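Transcriptional regulator (Streptococcus thermophilus LMD-9, PDB 5JUF) regulates competence as a quorum-sensing transcriptional activator of the RNPP family, probably binding DNA through its helix-turn-helix domain and a signal peptide through its tetratricopeptide domain. Local coordinates at residues L234-I237 against Q241-S244; V205-L210 against P247-L252. All coordinates share one frame; numbering follows the deposited sequence.

Both interactions lie in the tetratricopeptide part of the chain, and their centres are about 9 Å apart. Interaction 1 is local: it is the turn that ends helix 226-240. Interaction 2 joins the helices that come just before and just after that one in the chain, 200-219 and 246-260. Ile237 of interaction 1 touches both sides of interaction 2. Ile237 CD1 lies 3.6 Å from Val249 CG2 and 3.7 Å from Phe207 CE1. Leu234 CD2 adds a contact of 3.6 Å to Val249 CG1, and Val236 CG2 lies 3.9 Å from Leu206 CD2. The three helices therefore pack as one group. In this apo form, both contacts are packing within the helical domain.

Interaction 1: residues L234-I237 against Q241-S244; sequences LAVI and QLYS
Gln241 N lies 2.8 Å from Ile237 O, where the chain leaves helix 226-240. The positive phi of Gln241 (53°) marks the C-terminal end of that helix. The Gln241 side chain folds back: Gln241 NE2 bonds to Glu238 O and makes a weak bond of 3.1 Å to Tyr243 OH. Leu242 N gives a hydrogen bond of 3.0 Å to Ile237 O, reaching back five residues. Leu242 is also the centre of an inverse gamma turn, with a weak bond from Tyr243 N to Gln241 O. Leu242 CB is directed toward the helix and lies 4.2 Å from Ile237 CG1. Leu242 CD1 meets Val236 CG1 at 4.0 Å. Tyr243 starts away from the helix, but its ring returns. Ile237 CG2, anti to the backbone N, reaches Tyr243 CD1 at 3.9 Å and approaches the ring obliquely. One ring face has Gln241 CA over it, near the rim. The hydroxyl also bonds to Glu238 OE1, which ties the ring to the helix end. This short turn links successive helices of the tetratricopeptide-family region, 226-240 and 246-260. Val236 faces helix 200-219, while Ile237 clusters with Phe207 of that helix and Val249 of helix 246-260.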
loop_
_atom_site.group_PDB
_atom_site.type_symbol
_atom_site.label_atom_id
_atom_site.label_comp_id
_atom_site.label_asym_id
_atom_site.label_seq_id
_atom_site.Cartn_x
_atom_site.Cartn_y
_atom_site.Cartn_z
ATOM N N LEU A 234 -1.316 6.015 17.035
ATOM C CA LEU A 234 -0.618 6.961 17.903
ATOM C C LEU A 234 0.853 6.589 18.052
ATOM O O LEU A 234 1.722 7.464 18.121
ATOM C CB LEU A 234 -1.297 7.019 19.274
ATOM C CG LEU A 234 -2.687 7.669 19.339
ATOM C CD1 LEU A 234 -3.292 7.433 20.700
ATOM C CD2 LEU A 234 -2.606 9.158 19.040
ATOM N N ALA A 235 1.152 5.293 18.103
ATOM C CA ALA A 235 2.541 4.861 18.210
ATOM C C ALA A 235 3.329 5.199 16.946
ATOM O O ALA A 235 4.486 5.626 17.028
ATOM C CB ALA A 235 2.601 3.357 18.489
ATOM N N VAL A 236 2.726 4.999 15.771
ATOM C CA VAL A 236 3.354 5.432 14.524
ATOM C C VAL A 236 3.601 6.935 14.546
ATOM O O VAL A 236 4.682 7.408 14.171
ATOM C CB VAL A 236 2.498 5.025 13.306
ATOM C CG1 VAL A 236 3.052 5.650 12.035
ATOM C CG2 VAL A 236 2.455 3.508 13.154
ATOM N N ILE A 237 2.596 7.715 14.958
ATOM C CA ILE A 237 2.775 9.166 15.013
ATOM C C ILE A 237 3.970 9.518 15.880
ATOM O O ILE A 237 4.763 10.406 15.538
ATOM C CB ILE A 237 1.493 9.864 15.516
ATOM C CG1 ILE A 237 0.423 9.845 14.419
ATOM C CG2 ILE A 237 1.799 11.301 15.989
ATOM C CD1 ILE A 237 -0.926 10.276 14.918
ATOM N N GLN A 241 7.119 11.132 14.282
ATOM C CA GLN A 241 6.794 12.544 14.535
ATOM C C GLN A 241 5.796 13.098 13.515
ATOM O O GLN A 241 5.970 14.188 12.962
ATOM C CB GLN A 241 8.069 13.385 14.567
ATOM C CG GLN A 241 9.065 12.953 15.647
ATOM C CD GLN A 241 8.607 13.327 17.051
ATOM O OE1 GLN A 241 8.694 14.495 17.456
ATOM N NE2 GLN A 241 8.117 12.337 17.805
ATOM N N LEU A 242 4.715 12.354 13.290
ATOM C CA LEU A 242 3.696 12.741 12.303
ATOM C C LEU A 242 2.592 13.586 12.951
ATOM O O LEU A 242 1.406 13.274 12.882
ATOM C CB LEU A 242 3.107 11.503 11.646
ATOM C CG LEU A 242 4.132 10.501 11.134
ATOM C CD1 LEU A 242 3.415 9.298 10.546
ATOM C CD2 LEU A 242 5.023 11.183 10.109
ATOM N N TYR A 243 3.001 14.711 13.540
ATOM C CA TYR A 243 2.101 15.375 14.481
ATOM C C TYR A 243 0.884 15.986 13.801
ATOM O O TYR A 243 -0.171 16.082 14.430
ATOM C CB TYR A 243 2.877 16.405 15.302
ATOM C CG TYR A 243 3.674 15.712 16.388
ATOM C CD1 TYR A 243 3.069 14.759 17.205
ATOM C CD2 TYR A 243 5.028 15.961 16.559
ATOM C CE1 TYR A 243 3.781 14.088 18.183
ATOM C CE2 TYR A 243 5.752 15.297 17.534
ATOM C CZ TYR A 243 5.119 14.360 18.344
ATOM O OH TYR A 243 5.822 13.691 19.320
ATOM N N SER A 244 0.982 16.380 12.525
ATOM C CA SER A 244 -0.189 16.963 11.873
ATOM C C SER A 244 -1.313 15.942 11.691
ATOM O O SER A 244 -2.457 16.337 11.437
ATOM C CB SER A 244 0.197 17.574 10.522
ATOM O OG SER A 244 0.575 16.563 9.609
#

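Interaction 2: residues V205-L210 against P247-L252; sequences VLFNDL and PSVFVL
Phe207 and Val249 make the apolar part of this contact. Val249 CG2 sits at the rim of the Phe207 ring, near its plane. Val249 CG2 lies 3.9 Å from both Phe207 CE1 and Phe207 CZ, so the methyl meets the edge between these two atoms. The ring reaches this far because CG of Phe207 is anti to the backbone N (chi1 180°), which extends the side chain out from helix 200-219. The Val249 methyl that meets it is the branch beside the backbone N.

The second approach is from a polar side chain. Ser248 OG lies 4.2 Å from Phe207 CZ, also near the ring plane. This is a van der Waals approach to the ring edge. The hydroxyl has its hydrogen-bond partner in Tyr245 O, just before helix 246-260. The ring of Tyr245 also meets the Phe207 ring, with the planes about 15° apart.

The contact buries only 89 Å² between the two segments. One aromatic side chain reaches from helix 200-219 to helix 246-260, beside Ile237 of helix 226-240. A helix thus meets the next but one in the chain, consistent with the stacked helices of a tetratricopeptide-type superhelix. The direct contact is van der Waals packing and apolar burial, with no polar bond between the segments.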
loop_
_atom_site.group_PDB
_atom_site.type_symbol
_atom_site.label_atom_id
_atom_site.label_comp_id
_atom_site.label_asym_id
_atom_site.label_seq_id
_atom_site.Cartn_x
_atom_site.Cartn_y
_atom_site.Cartn_z
ATOM N N VAL A 205 3.038 4.809 5.281
ATOM C CA VAL A 205 2.141 3.900 4.573
ATOM C C VAL A 205 1.346 3.067 5.564
ATOM O O VAL A 205 0.133 2.889 5.414
ATOM C CB VAL A 205 2.935 3.008 3.600
ATOM C CG1 VAL A 205 2.039 1.905 3.067
ATOM C CG2 VAL A 205 3.492 3.851 2.449
ATOM N N LEU A 206 2.017 2.554 6.598
ATOM C CA LEU A 206 1.319 1.855 7.672
ATOM C C LEU A 206 0.240 2.739 8.301
ATOM O O LEU A 206 -0.892 2.293 8.523
ATOM C CB LEU A 206 2.336 1.397 8.723
ATOM C CG LEU A 206 1.794 0.690 9.972
ATOM C CD1 LEU A 206 1.024 -0.580 9.569
ATOM C CD2 LEU A 206 2.909 0.367 10.961
ATOM N N PHE A 207 0.572 4.007 8.588
ATOM C CA PHE A 207 -0.405 4.905 9.206
ATOM C C PHE A 207 -1.642 5.055 8.332
ATOM O O PHE A 207 -2.782 4.994 8.816
ATOM C CB PHE A 207 0.206 6.284 9.474
ATOM C CG PHE A 207 -0.767 7.254 10.102
ATOM C CD1 PHE A 207 -0.936 7.280 11.480
ATOM C CD2 PHE A 207 -1.524 8.112 9.315
ATOM C CE1 PHE A 207 -1.834 8.158 12.074
ATOM C CE2 PHE A 207 -2.444 8.991 9.902
ATOM C CZ PHE A 207 -2.601 9.001 11.281
ATOM N N ASN A 208 -1.435 5.270 7.040
ATOM C CA ASN A 208 -2.571 5.438 6.146
ATOM C C ASN A 208 -3.413 4.165 6.069
ATOM O O ASN A 208 -4.643 4.238 5.971
ATOM C CB ASN A 208 -2.070 5.887 4.771
ATOM C CG ASN A 208 -1.561 7.330 4.794
ATOM O OD1 ASN A 208 -1.989 8.124 5.630
ATOM N ND2 ASN A 208 -0.652 7.666 3.891
ATOM N N ASP A 209 -2.779 2.996 6.135
ATOM C CA ASP A 209 -3.550 1.759 6.195
ATOM C C ASP A 209 -4.369 1.676 7.482
ATOM O O ASP A 209 -5.512 1.208 7.464
ATOM C CB ASP A 209 -2.623 0.550 6.078
ATOM C CG ASP A 209 -2.252 0.228 4.637
ATOM O OD1 ASP A 209 -2.746 0.909 3.723
ATOM O OD2 ASP A 209 -1.473 -0.724 4.421
ATOM N N LEU A 210 -3.806 2.121 8.615
ATOM C CA LEU A 210 -4.575 2.103 9.860
ATOM C C LEU A 210 -5.790 3.024 9.768
ATOM O O LEU A 210 -6.870 2.688 10.263
ATOM C CB LEU A 210 -3.687 2.481 11.059
ATOM C CG LEU A 210 -2.546 1.490 11.384
ATOM C CD1 LEU A 210 -1.508 2.095 12.321
ATOM C CD2 LEU A 210 -3.087 0.203 11.973
ATOM N N PRO A 247 -4.479 15.064 15.291
ATOM C CA PRO A 247 -5.894 15.413 15.497
ATOM C C PRO A 247 -6.842 14.405 14.871
ATOM O O PRO A 247 -7.867 14.093 15.485
ATOM C CB PRO A 247 -6.011 16.811 14.861
ATOM C CG PRO A 247 -4.648 17.412 15.027
ATOM C CD PRO A 247 -3.714 16.222 14.769
ATOM N N SER A 248 -6.508 13.846 13.696
ATOM C CA SER A 248 -7.404 12.883 13.056
ATOM C C SER A 248 -7.557 11.623 13.899
ATOM O O SER A 248 -8.611 10.981 13.863
ATOM C CB SER A 248 -6.916 12.537 11.637
ATOM O OG SER A 248 -5.740 11.730 11.648
ATOM N N VAL A 249 -6.543 11.279 14.690
ATOM C CA VAL A 249 -6.646 10.112 15.556
ATOM C C VAL A 249 -7.532 10.407 16.755
ATOM O O VAL A 249 -8.327 9.559 17.169
ATOM C CB VAL A 249 -5.246 9.641 15.977
ATOM C CG1 VAL A 249 -5.343 8.396 16.869
ATOM C CG2 VAL A 249 -4.405 9.344 14.735
ATOM N N PHE A 250 -7.400 11.599 17.344
ATOM C CA PHE A 250 -8.324 12.003 18.398
ATOM C C PHE A 250 -9.764 11.991 17.895
ATOM O O PHE A 250 -10.688 11.627 18.633
ATOM C CB PHE A 250 -7.953 13.391 18.931
ATOM C CG PHE A 250 -6.778 13.390 19.869
ATOM C CD1 PHE A 250 -6.634 12.394 20.822
ATOM C CD2 PHE A 250 -5.821 14.394 19.803
ATOM C CE1 PHE A 250 -5.556 12.395 21.686
ATOM C CE2 PHE A 250 -4.739 14.404 20.663
ATOM C CZ PHE A 250 -4.606 13.406 21.610
ATOM N N VAL A 251 -9.976 12.399 16.640
ATOM C CA VAL A 251 -11.315 12.303 16.060
ATOM C C VAL A 251 -11.750 10.841 15.945
ATOM O O VAL A 251 -12.931 10.527 16.126
ATOM C CB VAL A 251 -11.363 13.036 14.706
ATOM C CG1 VAL A 251 -12.698 12.800 14.006
ATOM C CG2 VAL A 251 -11.129 14.554 14.908
ATOM N N LEU A 252 -10.822 9.916 15.669
ATOM C CA LEU A 252 -11.204 8.501 15.659
ATOM C C LEU A 252 -11.668 8.045 17.036
ATOM O O LEU A 252 -12.647 7.302 17.155
ATOM C CB LEU A 252 -10.048 7.620 15.190
ATOM C CG LEU A 252 -9.644 7.721 13.721
ATOM C CD1 LEU A 252 -8.459 6.785 13.442
ATOM C CD2 LEU A 252 -10.814 7.427 12.784
#